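Cellulosomal scaffoldin adaptor protein B (Acetivibrio cellulolyticus, PDB 4U3S) probably helps assemble the cellulosome by docking dockerin-bearing partners onto its cohesin domains, the third of which, a type II cohesin, makes up this chain. Local coordinates at residues S3-N8 and I141-F146; S33-N38 and T112-G117; I88-R93 and S133-N138. All blocks are in the same frame, centred on the assembly; numbering follows the deposited sequence.

Contact 1: residues S3-N8 and I141-F146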
# COMPACT_ATOMS: atom_id res chain seq x y z
N SER A 3 1.96 17.34 -19.64
CA SER A 3 2.32 16.19 -18.79
C SER A 3 1.12 15.27 -18.60
O SER A 3 -0.01 15.76 -18.44
CB SER A 3 2.80 16.71 -17.43
OG SER A 3 3.89 17.60 -17.62
N TYR A 4 1.36 13.95 -18.57
CA TYR A 4 0.26 13.00 -18.46
C TYR A 4 0.72 11.61 -18.15
O TYR A 4 1.91 11.30 -18.26
CB TYR A 4 -0.58 12.94 -19.76
CG TYR A 4 0.16 12.47 -21.01
CD1 TYR A 4 0.38 11.13 -21.25
CD2 TYR A 4 0.58 13.39 -21.98
CE1 TYR A 4 1.06 10.71 -22.38
CE2 TYR A 4 1.25 12.97 -23.12
CZ TYR A 4 1.45 11.63 -23.32
OH TYR A 4 2.12 11.19 -24.43
N ILE A 5 -0.24 10.80 -17.74
CA ILE A 5 -0.09 9.36 -17.63
C ILE A 5 -1.21 8.77 -18.48
O ILE A 5 -2.32 9.32 -18.54
CB ILE A 5 -0.12 8.85 -16.18
CG1 ILE A 5 0.08 7.32 -16.16
CG2 ILE A 5 -1.44 9.22 -15.49
CD1 ILE A 5 0.35 6.78 -14.79
N THR A 6 -0.92 7.67 -19.17
CA THR A 6 -1.90 7.06 -20.05
C THR A 6 -1.63 5.56 -20.10
O THR A 6 -0.65 5.08 -19.52
CB THR A 6 -1.85 7.69 -21.45
OG1 THR A 6 -3.03 7.35 -22.20
CG2 THR A 6 -0.60 7.27 -22.21
N MET A 7 -2.54 4.85 -20.74
CA MET A 7 -2.28 3.46 -21.18
C MET A 7 -2.44 3.36 -22.69
O MET A 7 -3.37 3.93 -23.27
CB MET A 7 -3.27 2.50 -20.52
CG MET A 7 -2.90 2.02 -19.15
SD MET A 7 -4.09 0.81 -18.52
CE MET A 7 -5.45 1.88 -18.00
N ASN A 8 -1.53 2.63 -23.31
CA ASN A 8 -1.58 2.34 -24.74
C ASN A 8 -1.62 0.83 -24.89
O ASN A 8 -0.85 0.13 -24.24
CB ASN A 8 -0.31 2.86 -25.43
CG ASN A 8 -0.12 4.35 -25.23
OD1 ASN A 8 0.97 4.82 -24.86
ND2 ASN A 8 -1.18 5.10 -25.44
N ILE A 141 -7.85 10.07 -10.46
CA ILE A 141 -8.46 8.96 -11.18
C ILE A 141 -7.63 7.69 -11.01
O ILE A 141 -7.24 7.09 -11.99
CB ILE A 141 -8.69 9.26 -12.68
CG1 ILE A 141 -9.26 10.67 -12.87
CG2 ILE A 141 -9.65 8.25 -13.27
CD1 ILE A 141 -9.61 11.02 -14.31
N GLY A 142 -7.33 7.31 -9.78
CA GLY A 142 -6.63 6.02 -9.54
C GLY A 142 -5.15 6.01 -9.81
O GLY A 142 -4.57 4.96 -9.97
N THR A 143 -4.54 7.21 -9.89
CA THR A 143 -3.12 7.33 -10.13
C THR A 143 -2.45 8.17 -9.06
O THR A 143 -2.98 9.22 -8.64
CB THR A 143 -2.77 7.94 -11.53
OG1 THR A 143 -3.07 9.34 -11.58
CG2 THR A 143 -3.51 7.22 -12.63
N THR A 144 -1.27 7.72 -8.64
CA THR A 144 -0.40 8.53 -7.80
C THR A 144 1.01 8.45 -8.33
O THR A 144 1.54 7.35 -8.55
CB THR A 144 -0.42 8.08 -6.32
OG1 THR A 144 -0.08 6.69 -6.23
CG2 THR A 144 -1.78 8.29 -5.69
N LEU A 145 1.59 9.60 -8.63
CA LEU A 145 2.96 9.70 -9.13
C LEU A 145 3.80 10.45 -8.11
O LEU A 145 3.28 11.30 -7.38
CB LEU A 145 3.00 10.42 -10.48
CG LEU A 145 2.02 9.86 -11.50
CD1 LEU A 145 2.05 10.73 -12.76
CD2 LEU A 145 2.32 8.40 -11.82
N PHE A 146 5.10 10.13 -8.07
CA PHE A 146 6.00 10.64 -7.04
C PHE A 146 7.29 11.16 -7.65
O PHE A 146 7.70 10.71 -8.70
CB PHE A 146 6.32 9.52 -6.04
CG PHE A 146 5.10 9.04 -5.28
CD1 PHE A 146 4.25 8.11 -5.84
CD2 PHE A 146 4.79 9.55 -4.05
CE1 PHE A 146 3.11 7.70 -5.17
CE2 PHE A 146 3.65 9.12 -3.36
CZ PHE A 146 2.82 8.20 -3.93

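Contact 2: residues S33-N38 and T112-G117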
# COMPACT_ATOMS: atom_id res chain seq x y z
N SER A 33 9.92 9.41 -9.67
CA SER A 33 10.60 8.36 -8.89
C SER A 33 9.75 7.14 -8.65
O SER A 33 10.27 6.15 -8.11
CB SER A 33 11.02 8.89 -7.53
OG SER A 33 9.89 9.09 -6.66
N GLY A 34 8.48 7.17 -9.03
CA GLY A 34 7.61 6.02 -8.76
C GLY A 34 6.16 6.26 -9.07
O GLY A 34 5.71 7.40 -9.09
N TYR A 35 5.43 5.17 -9.30
CA TYR A 35 4.01 5.26 -9.57
C TYR A 35 3.27 4.21 -8.72
O TYR A 35 3.82 3.15 -8.40
CB TYR A 35 3.69 5.00 -11.08
CG TYR A 35 3.79 3.54 -11.46
CD1 TYR A 35 4.99 3.01 -11.88
CD2 TYR A 35 2.71 2.67 -11.28
CE1 TYR A 35 5.11 1.66 -12.14
CE2 TYR A 35 2.83 1.32 -11.50
CZ TYR A 35 4.02 0.81 -11.95
OH TYR A 35 4.13 -0.54 -12.15
N GLN A 36 2.00 4.47 -8.50
CA GLN A 36 1.06 3.42 -8.08
C GLN A 36 -0.20 3.69 -8.87
O GLN A 36 -0.68 4.82 -8.87
CB GLN A 36 0.80 3.44 -6.57
CG GLN A 36 -0.31 2.48 -6.15
CD GLN A 36 -0.51 2.38 -4.64
OE1 GLN A 36 -0.03 3.22 -3.87
NE2 GLN A 36 -1.26 1.39 -4.22
N VAL A 37 -0.73 2.70 -9.55
CA VAL A 37 -1.97 2.86 -10.29
C VAL A 37 -2.95 1.75 -10.01
O VAL A 37 -2.56 0.60 -9.75
CB VAL A 37 -1.77 3.00 -11.84
CG1 VAL A 37 -1.02 4.26 -12.19
CG2 VAL A 37 -1.10 1.79 -12.46
N ASN A 38 -4.23 2.11 -10.08
CA ASN A 38 -5.33 1.20 -9.87
C ASN A 38 -6.13 1.12 -11.17
O ASN A 38 -6.58 2.12 -11.70
CB ASN A 38 -6.19 1.73 -8.73
CG ASN A 38 -7.15 0.70 -8.19
OD1 ASN A 38 -6.73 -0.20 -7.44
ND2 ASN A 38 -8.43 0.82 -8.58
N THR A 112 7.74 4.48 -20.75
CA THR A 112 6.87 3.43 -20.22
C THR A 112 7.29 3.03 -18.83
O THR A 112 8.46 3.05 -18.50
CB THR A 112 6.87 2.21 -21.14
OG1 THR A 112 8.18 1.63 -21.14
CG2 THR A 112 6.49 2.58 -22.57
N VAL A 113 6.30 2.68 -18.00
CA VAL A 113 6.57 2.35 -16.60
C VAL A 113 6.10 0.98 -16.18
O VAL A 113 6.57 0.42 -15.18
CB VAL A 113 6.04 3.39 -15.62
CG1 VAL A 113 6.66 4.74 -15.91
CG2 VAL A 113 4.51 3.44 -15.59
N ALA A 114 5.15 0.44 -16.92
CA ALA A 114 4.63 -0.88 -16.62
C ALA A 114 3.93 -1.45 -17.83
O ALA A 114 3.39 -0.72 -18.68
CB ALA A 114 3.65 -0.80 -15.47
N VAL A 115 3.90 -2.78 -17.88
CA VAL A 115 3.12 -3.49 -18.89
C VAL A 115 2.32 -4.59 -18.19
O VAL A 115 2.82 -5.30 -17.33
CB VAL A 115 3.98 -4.09 -20.03
CG1 VAL A 115 3.11 -4.49 -21.21
CG2 VAL A 115 5.03 -3.10 -20.52
N VAL A 116 1.05 -4.68 -18.56
CA VAL A 116 0.17 -5.76 -18.11
C VAL A 116 -0.46 -6.39 -19.34
O VAL A 116 -0.62 -5.77 -20.37
CB VAL A 116 -0.88 -5.31 -17.05
CG1 VAL A 116 -0.17 -4.62 -15.89
CG2 VAL A 116 -1.89 -4.36 -17.60
N GLY A 117 -0.77 -7.66 -19.25
CA GLY A 117 -1.35 -8.41 -20.35
C GLY A 117 -2.82 -8.66 -20.09
O GLY A 117 -3.22 -8.83 -18.94
O HOH W 1 6.38 -1.59 -13.33

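Contact 3: residues I88-R93 and S133-N138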
# COMPACT_ATOMS: atom_id res chain seq x y z
N ILE A 88 -9.90 -5.84 -10.58
CA ILE A 88 -9.08 -4.71 -10.13
C ILE A 88 -7.62 -5.14 -10.08
O ILE A 88 -7.31 -6.16 -9.44
CB ILE A 88 -9.48 -4.18 -8.74
CG1 ILE A 88 -10.85 -3.51 -8.83
CG2 ILE A 88 -8.47 -3.12 -8.25
CD1 ILE A 88 -11.59 -3.43 -7.53
N LEU A 89 -6.76 -4.39 -10.78
CA LEU A 89 -5.31 -4.50 -10.59
C LEU A 89 -4.79 -3.26 -9.87
O LEU A 89 -5.28 -2.13 -10.10
CB LEU A 89 -4.58 -4.60 -11.92
CG LEU A 89 -5.07 -5.67 -12.89
CD1 LEU A 89 -4.23 -5.65 -14.15
CD2 LEU A 89 -5.08 -7.04 -12.20
N ASN A 90 -3.84 -3.48 -8.98
CA ASN A 90 -3.12 -2.41 -8.37
C ASN A 90 -1.63 -2.69 -8.43
O ASN A 90 -1.15 -3.69 -7.90
CB ASN A 90 -3.58 -2.22 -6.94
CG ASN A 90 -3.13 -0.91 -6.39
OD1 ASN A 90 -1.99 -0.76 -5.98
ND2 ASN A 90 -4.01 0.06 -6.40
N LEU A 91 -0.92 -1.81 -9.12
CA LEU A 91 0.47 -2.00 -9.51
C LEU A 91 1.28 -0.84 -8.99
O LEU A 91 0.82 0.29 -9.01
CB LEU A 91 0.55 -1.94 -11.05
CG LEU A 91 -0.50 -2.66 -11.89
CD1 LEU A 91 -0.40 -2.24 -13.34
CD2 LEU A 91 -0.16 -4.13 -11.76
N SER A 92 2.49 -1.08 -8.53
CA SER A 92 3.35 -0.00 -8.09
C SER A 92 4.82 -0.35 -8.33
O SER A 92 5.20 -1.53 -8.24
CB SER A 92 3.15 0.24 -6.60
OG SER A 92 3.97 1.35 -6.24
N ARG A 93 5.62 0.66 -8.65
CA ARG A 93 7.08 0.51 -8.71
C ARG A 93 7.72 1.84 -8.37
O ARG A 93 7.16 2.90 -8.71
CB ARG A 93 7.51 0.04 -10.10
CG ARG A 93 8.96 -0.35 -10.24
CD ARG A 93 9.23 -0.97 -11.62
NE ARG A 93 10.66 -1.25 -11.74
CZ ARG A 93 11.24 -2.42 -11.53
NH1 ARG A 93 10.52 -3.49 -11.23
NH2 ARG A 93 12.55 -2.53 -11.61
N SER A 133 -9.43 4.28 -6.14
CA SER A 133 -9.40 3.31 -5.08
C SER A 133 -9.35 3.99 -3.71
O SER A 133 -8.58 4.93 -3.49
CB SER A 133 -8.16 2.43 -5.20
OG SER A 133 -8.07 1.49 -4.16
N VAL A 134 -10.09 3.45 -2.75
CA VAL A 134 -10.01 3.94 -1.36
C VAL A 134 -8.63 3.71 -0.74
O VAL A 134 -8.27 4.35 0.26
CB VAL A 134 -11.09 3.29 -0.47
CG1 VAL A 134 -12.47 3.67 -0.96
CG2 VAL A 134 -10.91 1.78 -0.40
N THR A 135 -7.85 2.81 -1.33
CA THR A 135 -6.47 2.57 -0.90
C THR A 135 -5.53 3.70 -1.32
O THR A 135 -4.37 3.73 -0.93
CB THR A 135 -5.88 1.28 -1.48
OG1 THR A 135 -5.80 1.38 -2.92
CG2 THR A 135 -6.69 0.05 -1.07
N MET A 136 -6.03 4.62 -2.15
CA MET A 136 -5.25 5.74 -2.66
C MET A 136 -6.20 6.95 -2.64
O MET A 136 -6.60 7.47 -3.67
CB MET A 136 -4.77 5.44 -4.10
CG MET A 136 -3.79 4.30 -4.24
SD MET A 136 -3.90 3.58 -5.88
CE MET A 136 -3.36 4.94 -6.92
N PRO A 137 -6.56 7.40 -1.44
CA PRO A 137 -7.66 8.34 -1.32
C PRO A 137 -7.40 9.67 -2.03
O PRO A 137 -8.36 10.35 -2.40
CB PRO A 137 -7.81 8.52 0.20
CG PRO A 137 -6.59 7.98 0.81
CD PRO A 137 -6.09 6.93 -0.13
N ASN A 138 -6.14 10.03 -2.20
CA ASN A 138 -5.78 11.28 -2.85
C ASN A 138 -5.29 11.12 -4.28
O ASN A 138 -4.75 12.04 -4.88
CB ASN A 138 -4.75 11.98 -1.96
CG ASN A 138 -5.35 12.37 -0.64
OD1 ASN A 138 -6.41 12.99 -0.61
ND2 ASN A 138 -4.73 11.97 0.46

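Contact 1: residues S3-N8 and I141-F146
T143 OG1 is gripped by two groups outside the contact, the carbonyl oxygen of I140 and the hydroxyl of Y157, so the polar branch of this buried threonine is satisfied and its methyl is left to meet I5. With chi1 at 72°, OG1 lies between the backbone N and the carbonyl carbon, while CG2 stands opposite the carbonyl carbon. The methyl reaches tip to tip toward the gamma branch of I5, with T143 CG2 and I5 CG2 4.1 Å apart. The longer arm of I5 runs extended, CG1 anti to the backbone N (chi1 -179°), and carries CD1 obliquely across the isobutyl group of L145; I5 CD1 and L145 CD2 are 3.9 Å apart. One isoleucine thus serves two residues of strand 143-147 whose side chains emerge on the same side, with T144 between them pointing the other way. The two strands belong to different sheets of the beta-sandwich of the cohesin domain, whose topology in this family is a jelly roll, and the CA atoms of I5 and T143 lie 8.3 Å apart across its interior. V37 of strand 32-40 touches both I5 and T143. On its own sheet, I5 is held by backbone hydrogen bonds to S158 and I160, which pair strand 4-9 in parallel with strand 158-160, while T6 bonds K25 of strand 19-27 antiparallel to it.

Contact 2: residues S33-N38 and T112-G117
Strands 33-38 and 112-117 lie in opposite sheets and come nearest at Y35 and V113, whose CA atoms are 8.0 Å apart, where a classic beta bulge sets V113 and A114 together against V24 of strand 19-27. Through the bulge, marked by a psi of only -22° at V113, two consecutive side chains point toward Y35 instead of one. The tyrosine leaves its strand with CG between the backbone N and the carbonyl carbon (chi1 75°), and its ring extends into the space between the sheets. V113 slides past it in the opposite direction and lays a methyl over one face: V113 CG2 sits 4.1 Å from the ring centroid, a CH-pi contact, and comes to 3.8 Å from Y35 CD1. A114 meets the hydroxyl end of the ring obliquely, with A114 CB 3.4 Å from Y35 OH and 3.9 Å from Y35 CZ. A water at the ring's edge, in its plane, bridges the two strands. It lies 2.7 Å from Y35 OH and donates to V113 O, likewise at 2.7 Å, so the phenol oxygen and the bulge carbonyl share one water. L145 and P63 also pack on Y35. From the next residue, Q36, the side chain leaves on the other side of the strand, and its OE1 accepts a hydrogen bond from the backbone of another protein chain. A classic bulge on one sheet, packed against an aromatic ring from the facing sheet, here forms part of the interior of the cohesin beta-sandwich.

Contact 3: residues I88-R93 and S133-N138
N90 ND2 points one N-H at the sulfur of M136, a weak hydrogen bond with 3.6 Å between N90 ND2 and M136 SD and an N-H...S angle of 155°. The stronger partner of this nitrogen is N38 OD1, while N90 OD1 accepts from Q36 NE2. Three groups therefore fix the rotation of the amide, which CG, anti to the backbone N (chi1 -165°), carries out toward the 133-138 loop. T135 stands farther off, with its OG1 4.1 Å from N90 ND2. The methionine comes in from the loop past the asparagine, the two side chains running in opposite directions, and its bend at chi3 (64°) turns the terminal methyl aside from the amide. Behind this first shell, a type I beta turn from S133 to M136 sets the loop's shape, closed by M136 N donating to S133 O at 2.9 Å. Within the turn S133 OG and T135 OG1 are 2.6 Å apart. On the strand side, N90 N is hydrogen-bonded to H82 ND1, and backbone bonds tie L89 to I39 and L91 to V37. Another protein chain covers the site: T135 OG1 and T135 O both hydrogen-bond to its polar side chains, and N90 packs against it. A sheet face with a flanking loop meeting a partner in this way is consistent with the dockerin-binding surface of a cohesin domain.

In the fold
Contacts 1 and 2 fill the core between the two sheets, mainly with aliphatic and aromatic groups; contact 3, though also buried, lies on the outer face of the sheet and is polar, against another protein chain. Strands 32-40 and 143-147 are neighbours, joined by G142 O to N38 N at 2.9 Å, and contacts 1 and 2 merge where L145 CD2 packs 3.7 Å from Y35 CB. Strand 32-40 also pairs with 88-95, so its inward residues serve contact 2 while its outward Q36 reaches contact 3. M136 CE, 3.3 Å from G142 O, brings the 133-138 loop against contact 1. Along the chain, contact 1 encloses both others, whose segments alternate.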